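Non-sulfated chondroitin lyase E66 (Autographa californica nucleopolyhedrovirus, PDB 3VSN) acts as a chondroitin lyase of the viral envelope, is essential for oral infectivity, and may digest the chondroitin barrier of the host midgut. Local coordinates at residues P177-N181 / G218-I222; G190-R194 / I222-I226. All coordinates share one frame; numbering follows the deposited sequence.

In the fold
Helix 217-225 takes part in both contacts, and Ile-222 belongs to both. Contact 1 sets its first half against the loop that follows helix 161-175; contact 2 sets its last turn against helix 189-205, at the start of which lies the catalytic Asn-191. Both are buried, in the N-terminal alpha/alpha-toroid part of the lyase, and Val-180 of the first packs on Ser-192 of the second. Their chemistry differs. In contact 1 the loop puts methyls against the helix, meeting isoleucine ends, a glycine backbone and the Glu-221 carboxylate, while no hydrogen bond crosses between the segments. In contact 2, nearer the catalytic Tyr-254, a water joins two hydroxyls beside a small apolar patch.

Contact 1 of 2, residues P177-N181 / G218-I222; sequences PTAVN and GIQEI
Val-180, which packs against helix 217-225 with its side chain, gives its backbone N to Thr-178 OG1 at 3.2 Å, and the same oxygen takes a second, shorter bond of 2.6 Å from Asn-181 ND2. The first of these makes an ST turn. The second arrives nearly straight, at 160°, with OG1 close to the amide plane of Asn-181. Gripped twice, the hydroxyl holds the bend that presents Ala-179 and Val-180 to the helix.

Ala-179 lies where the chains come closest, its CA 5.0 Å from that of Gly-218, a residue with no side chain to hold the two apart. The Ala-179 methyl touches two isoleucine ends: CB sits 3.6 Å from Ile-222 CD1 and 3.8 Å from Ile-219 CD1. Val-180 works with both branches. With chi1 at -65°, CG1 lies beside its own backbone N and reaches Gly-218 O at 3.5 Å, an oxygen that already accepts the helical bond from Ile-222 N; CG1 also packs on Ile-222 CG1. CG2 meets Glu-221 OE1, also at 3.5 Å, with the two side chains set roughly perpendicular. His-186 touches both Val-180 and Glu-221, and Tyr-199 of helix 189-205 touches Ala-179.

No hydrogen bond crosses between 177-181 and 218-222. The side-chain bonds at Thr-178 OG1 are local, and Val-180 also pairs by its backbone with Arg-187. What meets the helix is methyl groups, so the hold depends on shape, with the Glu-221 carboxylate resting on apolar carbon at the partly exposed border.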
loop_
_atom_site.group_PDB
_atom_site.type_symbol
_atom_site.label_atom_id
_atom_site.label_comp_id
_atom_site.label_asym_id
_atom_site.label_seq_id
_atom_site.Cartn_x
_atom_site.Cartn_y
_atom_site.Cartn_z
ATOM N N PRO A 177 1.761 -27.203 20.435
ATOM C CA PRO A 177 1.346 -27.465 21.824
ATOM C C PRO A 177 0.834 -26.227 22.566
ATOM O O PRO A 177 0.022 -26.356 23.485
ATOM C CB PRO A 177 2.621 -28.006 22.480
ATOM C CG PRO A 177 3.739 -27.485 21.645
ATOM C CD PRO A 177 3.207 -27.430 20.246
ATOM N N THR A 178 1.328 -25.050 22.183
ATOM C CA THR A 178 0.761 -23.779 22.634
ATOM C C THR A 178 0.526 -22.892 21.410
ATOM O O THR A 178 0.887 -23.263 20.294
ATOM C CB THR A 178 1.677 -23.027 23.629
ATOM O OG1 THR A 178 2.765 -22.425 22.919
ATOM C CG2 THR A 178 2.213 -23.955 24.724
ATOM N N ALA A 179 -0.071 -21.723 21.629
ATOM C CA ALA A 179 -0.315 -20.753 20.562
ATOM C C ALA A 179 0.967 -20.199 19.927
ATOM O O ALA A 179 0.951 -19.740 18.778
ATOM C CB ALA A 179 -1.177 -19.616 21.086
ATOM N N VAL A 180 2.073 -20.253 20.671
ATOM C CA VAL A 180 3.319 -19.599 20.253
ATOM C C VAL A 180 4.543 -20.524 20.211
ATOM O O VAL A 180 5.673 -20.061 20.031
ATOM C CB VAL A 180 3.630 -18.355 21.124
ATOM C CG1 VAL A 180 2.572 -17.280 20.921
ATOM C CG2 VAL A 180 3.748 -18.728 22.598
ATOM N N ASN A 181 4.315 -21.826 20.367
ATOM C CA ASN A 181 5.403 -22.797 20.360
ATOM C C ASN A 181 5.150 -23.904 19.351
ATOM O O ASN A 181 4.056 -24.465 19.295
ATOM C CB ASN A 181 5.609 -23.392 21.756
ATOM C CG ASN A 181 6.119 -22.375 22.760
ATOM O OD1 ASN A 181 7.307 -22.062 22.792
ATOM N ND2 ASN A 181 5.225 -21.868 23.598
ATOM N N GLY A 218 0.382 -18.068 26.005
ATOM C CA GLY A 218 0.618 -17.928 24.567
ATOM C C GLY A 218 -0.370 -16.996 23.886
ATOM O O GLY A 218 0.020 -16.149 23.080
ATOM N N ILE A 219 -1.648 -17.153 24.220
ATOM C CA ILE A 219 -2.718 -16.309 23.685
ATOM C C ILE A 219 -2.560 -14.857 24.156
ATOM O O ILE A 219 -2.799 -13.920 23.390
ATOM C CB ILE A 219 -4.118 -16.886 24.033
ATOM C CG1 ILE A 219 -4.349 -18.228 23.312
ATOM C CG2 ILE A 219 -5.240 -15.901 23.715
ATOM C CD1 ILE A 219 -4.574 -18.134 21.813
ATOM N N GLN A 220 -2.130 -14.681 25.406
ATOM C CA GLN A 220 -1.858 -13.349 25.958
ATOM C C GLN A 220 -0.754 -12.624 25.183
ATOM O O GLN A 220 -0.840 -11.417 24.963
ATOM C CB GLN A 220 -1.513 -13.430 27.449
ATOM C CG GLN A 220 -2.694 -13.786 28.344
ATOM C CD GLN A 220 -3.679 -12.642 28.517
ATOM O OE1 GLN A 220 -4.868 -12.783 28.230
ATOM N NE2 GLN A 220 -3.188 -11.502 28.989
ATOM N N GLU A 221 0.269 -13.367 24.763
ATOM C CA GLU A 221 1.333 -12.816 23.921
ATOM C C GLU A 221 0.784 -12.348 22.568
ATOM O O GLU A 221 1.134 -11.263 22.091
ATOM C CB GLU A 221 2.457 -13.834 23.719
ATOM C CG GLU A 221 3.271 -14.112 24.974
ATOM C CD GLU A 221 4.367 -15.143 24.771
ATOM O OE1 GLU A 221 4.636 -15.545 23.618
ATOM O OE2 GLU A 221 4.974 -15.554 25.781
ATOM N N ILE A 222 -0.083 -13.166 21.970
ATOM C CA ILE A 222 -0.702 -12.839 20.683
ATOM C C ILE A 222 -1.630 -11.626 20.801
ATOM O O ILE A 222 -1.614 -10.750 19.932
ATOM C CB ILE A 222 -1.433 -14.058 20.061
ATOM C CG1 ILE A 222 -0.413 -15.125 19.644
ATOM C CG2 ILE A 222 -2.279 -13.638 18.860
ATOM C CD1 ILE A 222 -1.019 -16.465 19.289
#

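Contact 2 of 2, residues G190-R194 / I222-I226; sequences GNSMR and ILNTI
Ile-222 meets Ser-192 first, and at the backbone: its CD1 presses on the carbonyl O of Ser-192 at 3.3 Å, a close approach for a methyl, while CG1 lies 3.9 Å from Ser-192 OG. Tyr-265 of helix 262-269 touches this isoleucine as well.

One turn on, Thr-225 splits its two branches between two jobs. With chi1 at -62°, OG1 sits beside the backbone N, where it can bond the carbonyl O of Glu-221 in its own helix, and CG2 is carried to the other side of CB, 4.1 Å from Met-193 CG. OG1 also reaches a water at 2.6 Å. That water donates to Ser-192 OG at 2.7 Å, and Ser-192 OG is bonded in turn to Ala-189 O, so each hydroxyl is tied to its own helix as well as to the shared water.

Ile-226 closes the row. Its CG2 touches the Met-193 chain at two points, CG and SD, the sulfur being 3.7 Å away; the two chains lie alongside, pointing opposite ways. The Met-193 side chain also touches Tyr-254, the catalytic proton donor. The Met-193 backbone O takes a bond from Tyr-265 OH.

Helix 189-205 also carries the proton acceptor Asn-191, whose side chain turns from this interface to pack on Trp-137 and Tyr-138. Between 190-194 and 222-226 no direct hydrogen bond forms: the two meet through a water-bridged pair of hydroxyls and a methionine-isoleucine contact. Met-193 and Thr-225 both also touch Tyr-254, so the polar and the apolar part of this interface each border the catalytic tyrosine.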
loop_
_atom_site.group_PDB
_atom_site.type_symbol
_atom_site.label_atom_id
_atom_site.label_comp_id
_atom_site.label_asym_id
_atom_site.label_seq_id
_atom_site.Cartn_x
_atom_site.Cartn_y
_atom_site.Cartn_z
ATOM N N GLY A 190 4.271 -12.014 13.035
ATOM C CA GLY A 190 3.440 -12.573 11.960
ATOM C C GLY A 190 3.205 -14.069 12.078
ATOM O O GLY A 190 2.087 -14.551 11.864
ATOM N N ASN A 191 4.267 -14.802 12.417
ATOM C CA ASN A 191 4.187 -16.243 12.647
ATOM C C ASN A 191 3.163 -16.593 13.724
ATOM O O ASN A 191 2.319 -17.463 13.523
ATOM C CB ASN A 191 5.559 -16.816 13.023
ATOM C CG ASN A 191 6.575 -16.730 11.892
ATOM O OD1 ASN A 191 6.225 -16.716 10.710
ATOM N ND2 ASN A 191 7.848 -16.678 12.255
ATOM N N SER A 192 3.230 -15.896 14.858
ATOM C CA SER A 192 2.336 -16.166 15.987
ATOM C C SER A 192 0.878 -15.836 15.664
ATOM O O SER A 192 -0.032 -16.521 16.128
ATOM C CB SER A 192 2.805 -15.441 17.257
ATOM O OG SER A 192 2.438 -14.070 17.261
ATOM N N MET A 193 0.659 -14.802 14.855
ATOM C CA MET A 193 -0.699 -14.440 14.441
ATOM C C MET A 193 -1.365 -15.546 13.619
ATOM O O MET A 193 -2.558 -15.803 13.776
ATOM C CB MET A 193 -0.709 -13.102 13.693
ATOM C CG MET A 193 -0.381 -11.916 14.589
ATOM S SD MET A 193 -0.662 -10.315 13.809
ATOM C CE MET A 193 0.883 -10.081 12.944
ATOM N N ARG A 194 -0.584 -16.197 12.760
ATOM C CA ARG A 194 -1.049 -17.350 11.987
ATOM C C ARG A 194 -1.361 -18.533 12.903
ATOM O O ARG A 194 -2.446 -19.107 12.831
ATOM C CB ARG A 194 -0.005 -17.769 10.942
ATOM C CG ARG A 194 0.310 -16.722 9.879
ATOM C CD ARG A 194 -0.837 -16.510 8.894
ATOM N NE ARG A 194 -1.042 -17.653 8.000
ATOM C CZ ARG A 194 -0.331 -17.891 6.900
ATOM N NH1 ARG A 194 0.650 -17.072 6.544
ATOM N NH2 ARG A 194 -0.599 -18.954 6.154
ATOM N N ILE A 222 -0.083 -13.166 21.970
ATOM C CA ILE A 222 -0.702 -12.839 20.683
ATOM C C ILE A 222 -1.630 -11.626 20.801
ATOM O O ILE A 222 -1.614 -10.750 19.932
ATOM C CB ILE A 222 -1.433 -14.058 20.061
ATOM C CG1 ILE A 222 -0.413 -15.125 19.644
ATOM C CG2 ILE A 222 -2.279 -13.638 18.860
ATOM C CD1 ILE A 222 -1.019 -16.465 19.289
ATOM N N LEU A 223 -2.419 -11.570 21.874
ATOM C CA LEU A 223 -3.307 -10.427 22.122
ATOM C C LEU A 223 -2.532 -9.109 22.177
ATOM O O LEU A 223 -3.005 -8.081 21.692
ATOM C CB LEU A 223 -4.128 -10.622 23.401
ATOM C CG LEU A 223 -5.154 -11.762 23.434
ATOM C CD1 LEU A 223 -5.814 -11.829 24.802
ATOM C CD2 LEU A 223 -6.204 -11.629 22.337
ATOM N N ASN A 224 -1.338 -9.155 22.758
ATOM C CA ASN A 224 -0.441 -8.008 22.763
ATOM C C ASN A 224 0.025 -7.674 21.347
ATOM O O ASN A 224 -0.001 -6.511 20.933
ATOM C CB ASN A 224 0.764 -8.271 23.667
ATOM C CG ASN A 224 1.320 -7.001 24.278
ATOM O OD1 ASN A 224 2.375 -6.512 23.874
ATOM N ND2 ASN A 224 0.604 -6.453 25.254
ATOM N N THR A 225 0.433 -8.705 20.608
ATOM C CA THR A 225 0.916 -8.555 19.237
ATOM C C THR A 225 -0.140 -7.931 18.310
ATOM O O THR A 225 0.192 -7.098 17.461
ATOM C CB THR A 225 1.429 -9.906 18.683
ATOM O OG1 THR A 225 2.539 -10.351 19.475
ATOM C CG2 THR A 225 1.885 -9.786 17.221
ATOM N N ILE A 226 -1.405 -8.313 18.493
ATOM C CA ILE A 226 -2.491 -7.859 17.609
ATOM C C ILE A 226 -3.210 -6.583 18.068
ATOM O O ILE A 226 -4.162 -6.138 17.415
ATOM C CB ILE A 226 -3.555 -8.963 17.359
ATOM C CG1 ILE A 226 -4.268 -9.344 18.665
ATOM C CG2 ILE A 226 -2.929 -10.171 16.668
ATOM C CD1 ILE A 226 -5.510 -10.193 18.485
HETATM O O HOH W 1 2.714 -12.922 19.726
#